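PDB 2GOP: trilobed Protease from Pyrococcus furiosus, which probably cleaves peptides, its seven-bladed beta-propeller domain of open Velcro topology probably controlling access to the catalytic part. Local coordinates for residues Y29-A34 against T44-N49; K71-M76 against W88-E93; I106-W111 against L119-K124; D114-L119 against I156-S161; Q267-D272 against G306-E311. All coordinates share one frame; numbering follows the deposited sequence.

Contact 1 of 5, residues Y29-A34 against T44-N49; sequences YVLTKA and TIVIEN
Thr-44 and Leu-31 form a hydrogen-bonded antiparallel pair: Leu-31 N reaches Thr-44 O at 2.7 Å, Thr-44 N returns a bond to Leu-31 O, and a water joins that same Leu-31 O to Thr-44 OG1. Ile-45 follows opposite Val-30 in a non-hydrogen-bonded pair whose side chains share the other face of the sheet, with Ile-45 CG1 4.4 Å from Val-30 CG2. Of this strand, Val-46 makes the largest side-chain contact. Its backbone is bonded both ways to Tyr-29, and its CB sits over one face of the tyrosine ring, 4.0 Å from the centroid. The ring is brought there by a chi1 of 54°, which sets CG between the backbone N and the carbonyl carbon and lays the phenol alongside valine; Val-46 CG1 touches Tyr-29 OH at 3.5 Å, while CG2 turns to Leu-31 CB. The hydroxyl is hydrogen-bonded to Tyr-339 OH. An alanine in place of Tyr-29 would probably remove the ring face that covers Val-46 CB and leave the Tyr-339 hydroxyl without this partner. This hairpin forms the two middle strands of a four-stranded propeller blade, flanked by strands 16-23 and 55-59, and Ile-45 and Ile-47 pack against strand 72-79 of the next blade.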
# COMPACT_ATOMS: atom_id res chain seq x y z
N TYR A 29 -7.97 -1.92 24.56
CA TYR A 29 -8.41 -2.12 23.19
C TYR A 29 -9.58 -1.22 22.88
O TYR A 29 -10.18 -0.64 23.79
CB TYR A 29 -8.80 -3.59 22.94
CG TYR A 29 -9.82 -4.13 23.91
CD1 TYR A 29 -9.43 -4.63 25.15
CD2 TYR A 29 -11.19 -4.13 23.59
CE1 TYR A 29 -10.35 -5.12 26.03
CE2 TYR A 29 -12.12 -4.63 24.48
CZ TYR A 29 -11.70 -5.12 25.70
OH TYR A 29 -12.61 -5.62 26.59
N VAL A 30 -9.91 -1.12 21.60
CA VAL A 30 -11.06 -0.35 21.16
C VAL A 30 -12.23 -1.32 20.93
O VAL A 30 -12.09 -2.33 20.23
CB VAL A 30 -10.76 0.47 19.88
CG1 VAL A 30 -11.98 1.24 19.45
CG2 VAL A 30 -9.59 1.41 20.11
N LEU A 31 -13.36 -1.01 21.57
CA LEU A 31 -14.62 -1.73 21.38
C LEU A 31 -15.52 -0.82 20.55
O LEU A 31 -15.80 0.31 20.97
CB LEU A 31 -15.27 -2.02 22.74
CG LEU A 31 -16.65 -2.69 22.77
CD1 LEU A 31 -16.66 -3.97 21.98
CD2 LEU A 31 -17.10 -2.96 24.21
N THR A 32 -15.94 -1.29 19.37
CA THR A 32 -16.82 -0.51 18.51
C THR A 32 -18.17 -1.22 18.39
O THR A 32 -18.23 -2.44 18.19
CB THR A 32 -16.22 -0.28 17.09
OG1 THR A 32 -14.96 0.40 17.19
CG2 THR A 32 -17.18 0.56 16.24
N LYS A 33 -19.25 -0.45 18.48
CA LYS A 33 -20.58 -1.02 18.66
C LYS A 33 -21.63 -0.02 18.20
O LYS A 33 -21.42 1.19 18.30
CB LYS A 33 -20.76 -1.35 20.14
CG LYS A 33 -21.75 -2.44 20.46
CD LYS A 33 -21.51 -2.99 21.87
CE LYS A 33 -21.44 -1.89 22.94
NZ LYS A 33 -21.45 -2.44 24.32
N ALA A 34 -22.75 -0.53 17.70
CA ALA A 34 -23.85 0.33 17.27
C ALA A 34 -24.57 0.88 18.49
O ALA A 34 -25.02 0.12 19.34
CB ALA A 34 -24.82 -0.45 16.40
N THR A 44 -15.16 2.97 21.86
CA THR A 44 -14.85 3.08 23.28
C THR A 44 -13.54 2.38 23.54
O THR A 44 -13.34 1.26 23.06
CB THR A 44 -15.92 2.39 24.16
OG1 THR A 44 -17.22 2.93 23.87
CG2 THR A 44 -15.61 2.57 25.65
N ILE A 45 -12.63 3.04 24.27
CA ILE A 45 -11.44 2.36 24.77
C ILE A 45 -11.80 1.62 26.05
O ILE A 45 -12.43 2.19 26.95
CB ILE A 45 -10.29 3.35 25.05
CG1 ILE A 45 -9.68 3.85 23.74
CG2 ILE A 45 -9.22 2.70 25.94
CD1 ILE A 45 -8.67 4.97 23.90
N VAL A 46 -11.44 0.34 26.12
CA VAL A 46 -11.57 -0.44 27.34
C VAL A 46 -10.17 -0.70 27.90
O VAL A 46 -9.25 -1.05 27.15
CB VAL A 46 -12.28 -1.77 27.10
CG1 VAL A 46 -12.39 -2.57 28.39
CG2 VAL A 46 -13.66 -1.53 26.47
N ILE A 47 -10.01 -0.48 29.19
CA ILE A 47 -8.77 -0.77 29.91
C ILE A 47 -9.06 -1.85 30.95
O ILE A 47 -9.83 -1.61 31.89
CB ILE A 47 -8.22 0.49 30.62
CG1 ILE A 47 -8.08 1.65 29.62
CG2 ILE A 47 -6.88 0.19 31.30
CD1 ILE A 47 -8.00 3.01 30.27
N GLU A 48 -8.46 -3.03 30.79
CA GLU A 48 -8.68 -4.14 31.71
C GLU A 48 -7.42 -4.49 32.51
O GLU A 48 -6.33 -4.56 31.96
CB GLU A 48 -9.18 -5.39 30.97
CG GLU A 48 -9.35 -6.60 31.90
CD GLU A 48 -10.06 -7.77 31.25
OE1 GLU A 48 -10.43 -7.68 30.06
OE2 GLU A 48 -10.25 -8.79 31.95
N ASN A 49 -7.60 -4.71 33.80
CA ASN A 49 -6.53 -5.15 34.68
C ASN A 49 -6.53 -6.68 34.67
O ASN A 49 -7.54 -7.30 34.99
CB ASN A 49 -6.77 -4.61 36.09
CG ASN A 49 -5.62 -4.90 37.05
OD1 ASN A 49 -5.02 -5.97 37.03
ND2 ASN A 49 -5.34 -3.94 37.92
O HOH W 1 -18.45 1.41 21.98

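Contact 2 of 5, residues K71-M76 against W88-E93; sequences KKIAFM and WVADLE
Phe-75 and Trp-88 make the closest side-chain packing between these strands. The beta-methylene of Trp-88 is the bump, seated over one face of the Phe-75 ring, with CB 3.5 Å from the centroid and displaced toward the CZ rim. A chi1 of 60° folds the phenyl ring across to the neighbouring strand, where Ala-90 CB meets its edge at CE1. The indole leads away, so its five-membered ring, though inclined only 23° to the phenyl plane, barely overlaps it; Trp-88 NE1 bonds to Glu-86. A leucine in place of Phe-75, with no flat face to offer, would probably leave a gap beneath Trp-88 CB and beside Ala-90. Next along this face, the small Ala-90 leaves room for Ile-73, whose CG2 branch lies 3.6 Å from Ala-90 CB and also touches Leu-92 CD2. On the reverse face Ala-74 faces Val-89, and the Lys-72 chain, bent at its last torsion, brings NZ within 3.0 Å of Asp-91 OD2 in a salt bridge. At the open end of the hairpin, away from its turn, the aliphatic part of Lys-71 lies across the Glu-93 carboxylate, with Lys-71 CG 3.5 Å from Glu-93 OE2. Paired backbone bonds join Ile-73 with Ala-90 and Phe-75 with Trp-88, and Leu-92 N closes onto Lys-71 O. The two strands are the middle pair of a four-stranded propeller blade, between 62-66 and 96-103; Ile-73 and Phe-75 pack on strand 40-49, while Lys-72 and Ala-74 face strand 105-111.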
# COMPACT_ATOMS: atom_id res chain seq x y z
N LYS A 71 0.49 4.41 34.30
CA LYS A 71 -0.17 5.53 35.02
C LYS A 71 -0.96 6.46 34.10
O LYS A 71 -1.78 7.24 34.58
CB LYS A 71 0.86 6.36 35.78
CG LYS A 71 1.53 5.63 36.93
CD LYS A 71 2.54 6.55 37.61
CE LYS A 71 3.40 5.80 38.63
NZ LYS A 71 4.37 6.72 39.29
N LYS A 72 -0.71 6.40 32.80
CA LYS A 72 -1.40 7.25 31.84
C LYS A 72 -1.85 6.48 30.61
O LYS A 72 -1.32 5.43 30.29
CB LYS A 72 -0.47 8.38 31.37
CG LYS A 72 0.01 9.27 32.48
CD LYS A 72 0.87 10.39 31.95
CE LYS A 72 1.44 11.23 33.09
NZ LYS A 72 0.42 11.63 34.10
N ILE A 73 -2.82 7.05 29.91
CA ILE A 73 -3.19 6.57 28.59
C ILE A 73 -3.39 7.75 27.64
O ILE A 73 -4.10 8.70 27.95
CB ILE A 73 -4.45 5.65 28.65
CG1 ILE A 73 -4.73 5.04 27.27
CG2 ILE A 73 -5.66 6.41 29.16
CD1 ILE A 73 -5.66 3.86 27.32
N ALA A 74 -2.73 7.69 26.49
CA ALA A 74 -2.97 8.65 25.43
C ALA A 74 -3.96 8.04 24.45
O ALA A 74 -4.02 6.82 24.28
CB ALA A 74 -1.65 9.01 24.72
N PHE A 75 -4.76 8.88 23.80
CA PHE A 75 -5.72 8.39 22.83
C PHE A 75 -6.12 9.48 21.87
O PHE A 75 -5.78 10.64 22.07
CB PHE A 75 -6.95 7.80 23.52
CG PHE A 75 -7.70 8.78 24.39
CD1 PHE A 75 -7.35 8.98 25.72
CD2 PHE A 75 -8.80 9.48 23.88
CE1 PHE A 75 -8.07 9.86 26.53
CE2 PHE A 75 -9.51 10.36 24.69
CZ PHE A 75 -9.15 10.55 26.01
N MET A 76 -6.87 9.08 20.84
CA MET A 76 -7.31 10.01 19.82
C MET A 76 -8.83 10.17 19.86
O MET A 76 -9.56 9.20 20.04
CB MET A 76 -6.89 9.49 18.45
CG MET A 76 -6.68 10.57 17.42
SD MET A 76 -7.09 9.99 15.77
CE MET A 76 -8.85 10.25 15.89
N TRP A 88 -5.45 13.24 23.14
CA TRP A 88 -5.81 13.40 24.53
C TRP A 88 -4.87 12.58 25.40
O TRP A 88 -4.27 11.61 24.93
CB TRP A 88 -7.23 12.90 24.78
CG TRP A 88 -8.30 13.83 24.35
CD1 TRP A 88 -8.57 14.23 23.08
CD2 TRP A 88 -9.26 14.47 25.19
NE1 TRP A 88 -9.64 15.09 23.08
CE2 TRP A 88 -10.08 15.25 24.37
CE3 TRP A 88 -9.51 14.45 26.57
CZ2 TRP A 88 -11.12 16.03 24.87
CZ3 TRP A 88 -10.54 15.22 27.06
CH2 TRP A 88 -11.34 15.99 26.22
N VAL A 89 -4.78 12.96 26.67
CA VAL A 89 -4.09 12.16 27.67
C VAL A 89 -4.98 12.05 28.92
O VAL A 89 -5.46 13.05 29.43
CB VAL A 89 -2.72 12.77 28.03
CG1 VAL A 89 -2.04 11.95 29.12
CG2 VAL A 89 -1.83 12.83 26.78
N ALA A 90 -5.19 10.82 29.38
CA ALA A 90 -5.93 10.55 30.60
C ALA A 90 -4.97 10.06 31.67
O ALA A 90 -4.09 9.24 31.42
CB ALA A 90 -7.01 9.50 30.36
N ASP A 91 -5.15 10.60 32.87
CA ASP A 91 -4.36 10.22 34.01
C ASP A 91 -5.16 9.20 34.81
O ASP A 91 -6.15 9.54 35.46
CB ASP A 91 -4.05 11.46 34.84
CG ASP A 91 -2.97 11.24 35.85
OD1 ASP A 91 -3.10 10.31 36.68
OD2 ASP A 91 -1.97 11.99 35.81
N LEU A 92 -4.73 7.95 34.74
CA LEU A 92 -5.46 6.85 35.37
C LEU A 92 -5.43 6.91 36.91
O LEU A 92 -6.28 6.31 37.56
CB LEU A 92 -4.92 5.49 34.89
CG LEU A 92 -4.94 5.19 33.39
CD1 LEU A 92 -4.41 3.80 33.16
CD2 LEU A 92 -6.34 5.32 32.81
N GLU A 93 -4.46 7.63 37.47
CA GLU A 93 -4.36 7.81 38.92
C GLU A 93 -5.27 8.93 39.41
O GLU A 93 -6.05 8.73 40.37
CB GLU A 93 -2.91 8.12 39.33
CG GLU A 93 -1.92 7.09 38.82
CD GLU A 93 -0.60 7.10 39.58
OE1 GLU A 93 -0.03 8.20 39.78
OE2 GLU A 93 -0.14 6.00 39.95

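Contact 3 of 5, residues I106-W111 against L119-K124; sequences IRSLEW and LIVGFK
Arg-107 and Ser-108 both face Val-121, a classic beta bulge that inserts one extra residue into the first strand. The carbonyl of Val-121 accepts two backbone N-H groups, from Arg-107 N at 2.7 Å and from Ser-108 N at 3.2 Å, each donor tilted out of the carbonyl plane. Before the bulge Ile-106 pairs with Gly-122; after it the register is shifted by one, and Ser-108 pairs with Val-121, Leu-109 with Ile-120 and Glu-110 with Leu-119. At Gly-122 the backbones run close, with Gly-122 CA 4.2 Å from Ile-106 CA, and a beta carbon there would probably be crowded against Ile-106 CA. Ser-108 OG lies between its own backbone N and carbonyl carbon, at a chi1 of 57°, and this rotation lays it against Val-121 CB at 3.3 Å. The same hydroxyl is linked by a water to Leu-119 O, which also accepts from Glu-110 N, so that water bridges the two strands. On the other face Ile-120 is held between two neighbours: its CG2 branch meets Ile-106 CD1 at 3.7 Å, and its CG1 lies alongside Leu-109 CD1 at 3.8 Å. The carboxylate of Glu-110 turns out of the hairpin, where OE1 accepts a hydrogen bond from Trp-178 N. The hairpin supplies the first two strands of a propeller blade. Strand 151-158 continues the sheet beyond 117-123, while the face bearing Ile-106, Leu-109 and Ile-120 packs on strands 72-79 and 84-91 of the preceding blade.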
# COMPACT_ATOMS: atom_id res chain seq x y z
N ILE A 106 -3.87 11.93 12.18
CA ILE A 106 -2.82 11.34 13.01
C ILE A 106 -2.35 10.01 12.39
O ILE A 106 -3.17 9.15 12.07
CB ILE A 106 -3.33 11.10 14.44
CG1 ILE A 106 -3.74 12.44 15.09
CG2 ILE A 106 -2.29 10.33 15.29
CD1 ILE A 106 -2.60 13.45 15.31
N ARG A 107 -1.04 9.87 12.22
CA ARG A 107 -0.44 8.65 11.68
C ARG A 107 0.01 7.71 12.80
O ARG A 107 -0.21 6.51 12.73
CB ARG A 107 0.77 8.97 10.79
CG ARG A 107 1.30 7.78 10.01
CD ARG A 107 2.69 8.02 9.47
NE ARG A 107 3.04 7.10 8.38
CZ ARG A 107 2.76 7.30 7.09
NH1 ARG A 107 2.10 8.39 6.68
NH2 ARG A 107 3.15 6.40 6.19
N SER A 108 0.66 8.24 13.83
CA SER A 108 1.11 7.41 14.94
C SER A 108 1.15 8.17 16.26
O SER A 108 1.19 9.40 16.29
CB SER A 108 2.50 6.85 14.67
OG SER A 108 3.41 7.89 14.41
N LEU A 109 1.14 7.38 17.33
CA LEU A 109 1.08 7.89 18.69
C LEU A 109 1.86 6.93 19.57
O LEU A 109 1.51 5.76 19.64
CB LEU A 109 -0.38 7.95 19.12
CG LEU A 109 -0.71 8.54 20.48
CD1 LEU A 109 -0.19 9.98 20.58
CD2 LEU A 109 -2.22 8.44 20.67
N GLU A 110 2.94 7.39 20.20
CA GLU A 110 3.88 6.48 20.88
C GLU A 110 4.49 7.15 22.10
O GLU A 110 5.00 8.25 22.00
CB GLU A 110 5.00 6.02 19.93
CG GLU A 110 5.94 4.93 20.52
CD GLU A 110 7.19 4.58 19.67
OE1 GLU A 110 7.54 5.27 18.68
OE2 GLU A 110 7.83 3.56 20.01
N TRP A 111 4.44 6.46 23.23
CA TRP A 111 5.09 6.91 24.44
C TRP A 111 6.57 6.64 24.38
O TRP A 111 7.00 5.59 23.90
CB TRP A 111 4.54 6.16 25.65
CG TRP A 111 3.19 6.59 26.10
CD1 TRP A 111 2.03 5.94 25.89
CD2 TRP A 111 2.87 7.75 26.88
NE1 TRP A 111 0.99 6.61 26.47
CE2 TRP A 111 1.48 7.73 27.08
CE3 TRP A 111 3.61 8.80 27.42
CZ2 TRP A 111 0.81 8.73 27.81
CZ3 TRP A 111 2.94 9.79 28.13
CH2 TRP A 111 1.56 9.74 28.32
N LEU A 119 5.40 10.93 21.41
CA LEU A 119 5.66 11.23 20.00
C LEU A 119 4.37 11.11 19.20
O LEU A 119 3.76 10.05 19.15
CB LEU A 119 6.70 10.27 19.40
CG LEU A 119 7.00 10.47 17.90
CD1 LEU A 119 7.62 11.85 17.65
CD2 LEU A 119 7.87 9.34 17.34
N ILE A 120 3.99 12.22 18.57
CA ILE A 120 2.83 12.28 17.69
C ILE A 120 3.31 12.59 16.27
O ILE A 120 4.04 13.56 16.05
CB ILE A 120 1.85 13.39 18.12
CG1 ILE A 120 1.47 13.23 19.60
CG2 ILE A 120 0.59 13.38 17.24
CD1 ILE A 120 1.05 14.51 20.25
N VAL A 121 2.89 11.76 15.32
CA VAL A 121 3.16 12.01 13.90
C VAL A 121 1.83 12.14 13.14
O VAL A 121 0.91 11.35 13.31
CB VAL A 121 4.08 10.94 13.28
CG1 VAL A 121 4.41 11.28 11.85
CG2 VAL A 121 5.36 10.79 14.12
N GLY A 122 1.73 13.18 12.32
CA GLY A 122 0.48 13.48 11.65
C GLY A 122 0.58 14.65 10.70
O GLY A 122 1.67 15.03 10.26
N PHE A 123 -0.58 15.21 10.38
CA PHE A 123 -0.70 16.27 9.39
C PHE A 123 -1.39 17.47 10.00
O PHE A 123 -2.47 17.35 10.58
CB PHE A 123 -1.44 15.75 8.17
CG PHE A 123 -0.68 14.68 7.45
CD1 PHE A 123 -0.80 13.34 7.84
CD2 PHE A 123 0.20 15.01 6.43
CE1 PHE A 123 -0.08 12.36 7.20
CE2 PHE A 123 0.92 14.02 5.78
CZ PHE A 123 0.78 12.70 6.16
N LYS A 124 -0.74 18.62 9.86
CA LYS A 124 -1.09 19.82 10.60
C LYS A 124 -2.43 20.35 10.13
O LYS A 124 -2.84 20.12 8.99
CB LYS A 124 -0.01 20.89 10.41
CG LYS A 124 0.35 21.68 11.64
CD LYS A 124 1.67 22.39 11.40
CE LYS A 124 2.09 23.21 12.60
NZ LYS A 124 3.53 23.59 12.47
O HOH W 2 4.46 8.32 16.96

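Contact 4 of 5, residues D114-L119 against I156-S161; sequences DSRKLL and IFDTES
Leu-118 and Phe-157 form an antiparallel hydrogen-bonded pair, flanked by the non-hydrogen-bonded pairs Lys-117 with Asp-158 and Leu-119 with Ile-156. Just before the first strand, Arg-116 O takes two bonds from Thr-159, from its N and, at 3.0 Å, from OG1, the hydroxyl lying in the carbonyl plane on a lone pair. The Arg-116 chain bends at chi3 and brings NE to Asp-158 OD1 at 2.9 Å; the guanidinium and carboxylate planes stand 82° apart, and NE approaches from above the carboxylate. Glu-160 N reaches the same oxygen from the opposite face of that plane, closing an Asx turn. Glu-160 OE1 is 3.2 Å from Arg-116 NE but well out of the guanidinium plane, a purely electrostatic attraction. Asp-114 OD1 accepts from Arg-116 N in a second Asx turn and also from Lys-117 N, extending it to an Asx motif; its OD2 forms salt bridges with Lys-117 NZ at 2.8 Å and, longer, with Arg-116 NH1. Lys-117 CG covers a face of the guanidinium, and its NZ forms a second salt bridge, with Asp-181. Apolar contact is looser, with Leu-119 CD1 4.3 Å from Ile-156 CG1. These are the two central strands of a four-stranded beta-propeller blade, their ends tied by an Asp-Arg-Lys-Asp-Glu salt-bridge network.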
# COMPACT_ATOMS: atom_id res chain seq x y z
N ASP A 114 10.11 6.68 29.15
CA ASP A 114 9.99 7.42 30.42
C ASP A 114 8.55 7.73 30.87
O ASP A 114 8.37 8.40 31.90
CB ASP A 114 10.83 8.71 30.38
CG ASP A 114 10.31 9.75 29.39
OD1 ASP A 114 9.20 9.62 28.86
OD2 ASP A 114 11.05 10.73 29.15
N SER A 115 7.55 7.29 30.11
CA SER A 115 6.13 7.53 30.44
C SER A 115 5.81 9.01 30.64
O SER A 115 4.88 9.36 31.35
CB SER A 115 5.71 6.77 31.71
OG SER A 115 6.00 5.40 31.62
N ARG A 116 6.62 9.88 30.04
CA ARG A 116 6.44 11.32 30.17
C ARG A 116 6.37 11.98 28.80
O ARG A 116 5.46 12.79 28.54
CB ARG A 116 7.56 11.90 31.03
CG ARG A 116 7.67 13.40 31.04
CD ARG A 116 8.98 13.85 31.68
NE ARG A 116 9.59 14.91 30.87
CZ ARG A 116 10.77 14.84 30.25
NH1 ARG A 116 11.56 13.77 30.37
NH2 ARG A 116 11.18 15.88 29.52
N LYS A 117 7.30 11.64 27.90
CA LYS A 117 7.26 12.18 26.54
C LYS A 117 6.41 11.33 25.59
O LYS A 117 6.40 10.09 25.65
CB LYS A 117 8.67 12.33 25.98
CG LYS A 117 9.56 13.25 26.82
CD LYS A 117 10.85 13.63 26.09
CE LYS A 117 11.79 12.44 25.85
NZ LYS A 117 12.45 11.91 27.08
N LEU A 118 5.74 12.03 24.67
CA LEU A 118 4.82 11.42 23.74
C LEU A 118 5.15 11.89 22.31
O LEU A 118 5.23 13.10 22.04
CB LEU A 118 3.41 11.82 24.15
CG LEU A 118 2.17 11.16 23.56
CD1 LEU A 118 2.21 9.63 23.69
CD2 LEU A 118 0.93 11.75 24.22
N LEU A 119 5.40 10.93 21.41
CA LEU A 119 5.66 11.23 20.00
C LEU A 119 4.37 11.11 19.20
O LEU A 119 3.76 10.05 19.15
CB LEU A 119 6.70 10.27 19.40
CG LEU A 119 7.00 10.47 17.90
CD1 LEU A 119 7.62 11.85 17.65
CD2 LEU A 119 7.87 9.34 17.34
N ILE A 156 6.81 16.31 19.70
CA ILE A 156 7.12 15.69 20.98
C ILE A 156 6.40 16.49 22.05
O ILE A 156 6.65 17.69 22.22
CB ILE A 156 8.63 15.65 21.27
CG1 ILE A 156 9.35 14.86 20.17
CG2 ILE A 156 8.91 15.00 22.62
CD1 ILE A 156 10.83 14.65 20.46
N PHE A 157 5.46 15.84 22.73
CA PHE A 157 4.72 16.46 23.81
C PHE A 157 5.23 15.92 25.14
O PHE A 157 5.49 14.72 25.29
CB PHE A 157 3.23 16.17 23.67
CG PHE A 157 2.38 17.00 24.59
CD1 PHE A 157 1.94 18.26 24.19
CD2 PHE A 157 2.06 16.54 25.86
CE1 PHE A 157 1.18 19.03 25.04
CE2 PHE A 157 1.30 17.33 26.72
CZ PHE A 157 0.86 18.56 26.31
N ASP A 158 5.36 16.82 26.11
CA ASP A 158 5.87 16.51 27.43
C ASP A 158 4.73 16.61 28.42
O ASP A 158 4.16 17.68 28.60
CB ASP A 158 6.98 17.50 27.78
CG ASP A 158 7.53 17.32 29.19
OD1 ASP A 158 7.22 16.31 29.85
OD2 ASP A 158 8.28 18.21 29.64
N THR A 159 4.39 15.50 29.08
CA THR A 159 3.30 15.50 30.06
C THR A 159 3.66 16.21 31.37
O THR A 159 2.77 16.62 32.12
CB THR A 159 2.82 14.06 30.38
OG1 THR A 159 3.89 13.33 30.99
CG2 THR A 159 2.37 13.36 29.12
N GLU A 160 4.95 16.36 31.64
CA GLU A 160 5.43 17.09 32.81
C GLU A 160 5.24 18.59 32.57
O GLU A 160 4.48 19.26 33.28
CB GLU A 160 6.90 16.75 33.07
CG GLU A 160 7.37 16.92 34.51
CD GLU A 160 8.72 16.25 34.76
OE1 GLU A 160 9.57 16.21 33.83
OE2 GLU A 160 8.95 15.76 35.89
N SER A 161 5.92 19.11 31.55
CA SER A 161 5.82 20.51 31.15
C SER A 161 4.44 20.87 30.62
O SER A 161 4.04 22.03 30.67
CB SER A 161 6.85 20.82 30.06
OG SER A 161 6.75 22.16 29.60

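Contact 5 of 5, residues Q267-D272 against G306-E311; sequences QAKIKD and GFDVDE
Lys-269 NZ bonds to two acceptors on the facing strand, Phe-307 O at 2.9 Å, met in the carbonyl plane on a lone pair, and Asp-308 OD1 at 3.0 Å, met from above the carboxylate in a salt bridge. An extended chain beyond CG carries the ammonium across to them. The amide of Gln-267 spans the same gap with two weak hydrogen bonds, accepting from Phe-307 N at OE1 and donating from NE2 to Phe-307 O. With CG anti to the backbone N (chi1 -178°), the extended Gln-267 chain carries this amide across to the Phe-307 backbone, its plane inclined 36° to the ring. At the ring edge Phe-307 CE1 lies 3.6 Å from Gln-267 O, and Lys-269 CD lies 4.0 Å from Phe-307 CE2. Further along, Lys-271 CE approaches Asp-310 O at 3.1 Å. In the second shell, Asp-308 OD2 accepts from Thr-22 N and Asp-310 OD2 from Gly-24 N, which is likely to help orient each carboxylate. The strands run almost parallel, 3° apart, but their axes are 7.9 Å distant, so side chains bridge them in place of a shared sheet. Each is the first strand of its own propeller blade: Phe-307 and Val-309 pack on strand 274-281 of the preceding blade, and Asp-308 and Asp-310 reach strand 16-23.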
# COMPACT_ATOMS: atom_id res chain seq x y z
N GLN A 267 2.38 -7.44 11.00
CA GLN A 267 2.92 -6.54 12.00
C GLN A 267 4.10 -7.23 12.71
O GLN A 267 4.12 -8.44 12.82
CB GLN A 267 1.82 -6.17 13.00
CG GLN A 267 2.23 -5.19 14.08
CD GLN A 267 1.18 -5.05 15.20
OE1 GLN A 267 0.11 -5.65 15.15
NE2 GLN A 267 1.51 -4.26 16.21
N ALA A 268 5.05 -6.44 13.20
CA ALA A 268 6.24 -6.94 13.89
C ALA A 268 6.66 -5.96 14.97
O ALA A 268 6.57 -4.75 14.79
CB ALA A 268 7.38 -7.15 12.89
N LYS A 269 7.12 -6.47 16.11
CA LYS A 269 7.57 -5.66 17.23
C LYS A 269 8.80 -6.32 17.85
O LYS A 269 8.97 -7.51 17.73
CB LYS A 269 6.45 -5.53 18.27
CG LYS A 269 5.27 -4.70 17.78
CD LYS A 269 4.17 -4.56 18.83
CE LYS A 269 3.31 -3.32 18.58
NZ LYS A 269 1.89 -3.45 19.05
N ILE A 270 9.65 -5.53 18.48
CA ILE A 270 10.86 -6.05 19.10
C ILE A 270 10.83 -5.69 20.58
O ILE A 270 10.55 -4.55 20.94
CB ILE A 270 12.17 -5.51 18.43
CG1 ILE A 270 13.41 -6.21 18.98
CG2 ILE A 270 12.31 -3.99 18.59
CD1 ILE A 270 14.62 -6.13 18.06
N LYS A 271 11.10 -6.68 21.43
CA LYS A 271 11.14 -6.47 22.86
C LYS A 271 12.22 -7.34 23.48
O LYS A 271 12.23 -8.56 23.29
CB LYS A 271 9.79 -6.79 23.50
CG LYS A 271 9.87 -6.79 25.01
CD LYS A 271 8.66 -6.21 25.68
CE LYS A 271 8.93 -6.11 27.18
NZ LYS A 271 10.13 -5.28 27.44
N ASP A 272 13.13 -6.71 24.22
CA ASP A 272 14.24 -7.43 24.83
C ASP A 272 14.97 -8.29 23.80
O ASP A 272 15.32 -9.45 24.07
CB ASP A 272 13.76 -8.31 26.00
CG ASP A 272 13.20 -7.49 27.16
OD1 ASP A 272 13.52 -6.28 27.26
OD2 ASP A 272 12.44 -8.06 27.99
N GLY A 306 -3.66 -7.96 14.75
CA GLY A 306 -2.99 -7.05 15.66
C GLY A 306 -2.63 -7.71 16.98
O GLY A 306 -3.35 -8.57 17.50
N PHE A 307 -1.50 -7.28 17.54
CA PHE A 307 -1.04 -7.79 18.81
C PHE A 307 -0.16 -6.75 19.47
O PHE A 307 0.21 -5.75 18.86
CB PHE A 307 -0.23 -9.07 18.60
CG PHE A 307 1.09 -8.83 17.92
CD1 PHE A 307 1.16 -8.73 16.54
CD2 PHE A 307 2.24 -8.68 18.66
CE1 PHE A 307 2.37 -8.49 15.91
CE2 PHE A 307 3.45 -8.43 18.03
CZ PHE A 307 3.50 -8.33 16.66
N ASP A 308 0.20 -7.01 20.72
CA ASP A 308 1.17 -6.19 21.42
C ASP A 308 1.86 -7.06 22.44
O ASP A 308 1.37 -8.12 22.78
CB ASP A 308 0.46 -5.02 22.11
CG ASP A 308 1.40 -3.90 22.49
OD1 ASP A 308 2.53 -3.84 21.97
OD2 ASP A 308 0.98 -3.08 23.33
N VAL A 309 3.01 -6.60 22.93
CA VAL A 309 3.78 -7.36 23.91
C VAL A 309 4.49 -6.43 24.90
O VAL A 309 5.08 -5.42 24.52
CB VAL A 309 4.81 -8.29 23.20
CG1 VAL A 309 5.64 -7.51 22.17
CG2 VAL A 309 5.72 -8.96 24.22
N ASP A 310 4.40 -6.77 26.18
CA ASP A 310 5.23 -6.13 27.21
C ASP A 310 5.66 -7.24 28.17
O ASP A 310 6.58 -7.99 27.84
CB ASP A 310 4.48 -4.96 27.87
CG ASP A 310 5.34 -4.19 28.87
OD1 ASP A 310 6.51 -3.88 28.56
OD2 ASP A 310 4.84 -3.89 29.98
N GLU A 311 5.00 -7.38 29.32
CA GLU A 311 5.28 -8.51 30.22
C GLU A 311 4.58 -9.76 29.71
O GLU A 311 5.06 -10.88 29.93
CB GLU A 311 4.80 -8.20 31.64
CG GLU A 311 5.64 -7.15 32.35
CD GLU A 311 5.08 -6.76 33.70
OE1 GLU A 311 5.70 -5.91 34.38
OE2 GLU A 311 4.01 -7.29 34.08

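In the fold
The contacts sample the propeller in two ways: contacts 1 to 4 lie within three consecutive blades, whereas contact 5 bridges two later ones. Contacts 1 and 2, with centres about 14 Å apart, meet where Ile-45 CD1 packs 3.3 Å from Phe-75 CB. Contact 2 in turn touches contact 3 through Lys-72 and Trp-111, and contact 4 through Ala-74 CB and Leu-118 CD2, 3.8 Å apart. Contacts 3 and 4 share Leu-119 on strand 117-123 and build adjoining parts of one sheet. Contact 5 touches none of the others; its centre is about 19 Å from that of contact 3 and about 9 Å from the chain's centre.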